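Local coordinates for protein putative nudix hydrolase family member (Chromobacterium violaceum, PDB 3F13) that probably acts as a hydrolase of the Nudix family, likely with magnesium as cofactor, at residues L74-T79 and A83-L88. Sequence-based numbering, arbitrary orientation.
Sequences LFDHIT and AHKVYL
K85 and D76 extend from the same face of an antiparallel hairpin, strands 70-78 and 82-90 of the Nudix domain. Along K85, beyond CB, CG passes 3.3 Å from D76 OD1; CD and CE run on more loosely beside the same oxygen; the final bend (chi4 -61°) then turns NZ back to D76 OD1, 2.8 Å away. In this salt bridge NZ meets OD1 on its syn side, 18° out of the carboxylate plane, and the same oxygen also bonds Y73 OH. On the other face, V86 CB sits over the F75 ring, 4.1 Å from its centroid, a CH-pi contact, with CG2 reaching F75 CE1. Further along, H77 turns its ring edge toward the H84 ring face in an offset edge-to-face pair, planes at 68°; H77 NE2 is hydrogen-bonded to E119 OE1 and H84 ND1 to T20 OG1. A classic bulge sets L74 and F75 against V86 alone: V86 O takes a 2.8 Å bond from L74 N and a weak one from F75 N. L74 CD1 packs on L88 CB, and both leucines touch L141 of helix 136-157. The two-bond grip on D76 OD1 probably favours its ionised form.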
# COMPACT_ATOMS: atom_id res chain seq x y z
N LEU B 74 -1.16 -9.19 4.08
CA LEU B 74 -0.58 -10.39 4.67
C LEU B 74 -1.54 -11.59 4.59
O LEU B 74 -1.16 -12.67 4.09
CB LEU B 74 -0.23 -10.13 6.14
CG LEU B 74 0.60 -8.87 6.37
CD1 LEU B 74 0.77 -8.54 7.87
CD2 LEU B 74 1.95 -9.05 5.64
N PHE B 75 -2.77 -11.43 5.07
CA PHE B 75 -3.71 -12.57 5.09
C PHE B 75 -5.10 -12.12 5.51
O PHE B 75 -5.28 -10.95 5.95
CB PHE B 75 -3.23 -13.66 6.08
CG PHE B 75 -2.86 -13.14 7.47
CD1 PHE B 75 -3.84 -12.94 8.44
CD2 PHE B 75 -1.54 -12.87 7.81
CE1 PHE B 75 -3.51 -12.46 9.75
CE2 PHE B 75 -1.19 -12.40 9.10
CZ PHE B 75 -2.20 -12.17 10.06
N ASP B 76 -6.04 -13.06 5.40
CA ASP B 76 -7.41 -12.82 5.83
C ASP B 76 -7.55 -13.45 7.22
O ASP B 76 -6.91 -14.46 7.51
CB ASP B 76 -8.41 -13.51 4.89
CG ASP B 76 -8.22 -13.11 3.43
OD1 ASP B 76 -8.01 -11.91 3.14
OD2 ASP B 76 -8.25 -14.02 2.57
N HIS B 77 -8.39 -12.86 8.07
CA HIS B 77 -8.67 -13.43 9.36
C HIS B 77 -10.18 -13.36 9.53
O HIS B 77 -10.73 -12.26 9.58
CB HIS B 77 -8.01 -12.60 10.45
CG HIS B 77 -8.29 -13.09 11.83
ND1 HIS B 77 -7.56 -14.10 12.41
CD2 HIS B 77 -9.22 -12.72 12.74
CE1 HIS B 77 -8.02 -14.33 13.63
NE2 HIS B 77 -9.04 -13.51 13.85
N ILE B 78 -10.87 -14.50 9.57
CA ILE B 78 -12.32 -14.43 9.78
C ILE B 78 -12.72 -14.78 11.22
O ILE B 78 -12.13 -15.63 11.88
CB ILE B 78 -13.15 -15.30 8.79
CG1 ILE B 78 -12.90 -16.79 9.05
CG2 ILE B 78 -12.79 -14.93 7.32
CD1 ILE B 78 -13.87 -17.72 8.38
N THR B 79 -13.77 -14.12 11.68
CA THR B 79 -14.34 -14.43 12.99
C THR B 79 -15.84 -14.62 12.75
O THR B 79 -16.30 -14.55 11.62
CB THR B 79 -14.16 -13.24 13.93
OG1 THR B 79 -15.17 -12.28 13.62
CG2 THR B 79 -12.78 -12.61 13.71
N ALA B 83 -14.96 -10.31 8.48
CA ALA B 83 -13.90 -10.84 7.63
C ALA B 83 -12.78 -9.80 7.49
O ALA B 83 -12.96 -8.81 6.80
CB ALA B 83 -14.43 -11.25 6.25
N HIS B 84 -11.62 -10.03 8.13
CA HIS B 84 -10.58 -9.02 8.12
C HIS B 84 -9.63 -9.29 6.97
O HIS B 84 -9.33 -10.46 6.69
CB HIS B 84 -9.71 -9.10 9.39
CG HIS B 84 -10.43 -8.74 10.65
ND1 HIS B 84 -10.23 -7.55 11.32
CD2 HIS B 84 -11.35 -9.43 11.37
CE1 HIS B 84 -10.98 -7.53 12.41
NE2 HIS B 84 -11.66 -8.67 12.47
N LYS B 85 -9.19 -8.25 6.28
CA LYS B 85 -7.88 -8.35 5.59
C LYS B 85 -6.85 -7.66 6.46
O LYS B 85 -7.07 -6.54 6.96
CB LYS B 85 -7.89 -7.74 4.20
CG LYS B 85 -8.54 -8.65 3.15
CD LYS B 85 -8.49 -8.09 1.76
CE LYS B 85 -9.12 -9.09 0.81
NZ LYS B 85 -8.41 -10.41 0.80
N VAL B 86 -5.69 -8.30 6.61
CA VAL B 86 -4.66 -7.78 7.49
C VAL B 86 -3.47 -7.30 6.67
O VAL B 86 -3.02 -8.05 5.81
CB VAL B 86 -4.19 -8.91 8.44
CG1 VAL B 86 -3.08 -8.41 9.42
CG2 VAL B 86 -5.39 -9.42 9.24
N TYR B 87 -2.96 -6.10 6.95
CA TYR B 87 -1.88 -5.48 6.17
C TYR B 87 -0.76 -4.93 7.06
O TYR B 87 -1.04 -4.28 8.08
CB TYR B 87 -2.37 -4.24 5.40
CG TYR B 87 -3.62 -4.45 4.57
CD1 TYR B 87 -3.54 -4.64 3.19
CD2 TYR B 87 -4.89 -4.47 5.17
CE1 TYR B 87 -4.65 -4.84 2.41
CE2 TYR B 87 -6.05 -4.65 4.37
CZ TYR B 87 -5.90 -4.88 2.99
OH TYR B 87 -7.02 -5.04 2.18
N LEU B 88 0.48 -5.10 6.63
CA LEU B 88 1.63 -4.49 7.30
C LEU B 88 1.75 -3.13 6.64
O LEU B 88 1.83 -3.05 5.41
CB LEU B 88 2.90 -5.28 7.00
CG LEU B 88 4.20 -4.68 7.58
CD1 LEU B 88 4.22 -4.72 9.10
CD2 LEU B 88 5.44 -5.41 7.04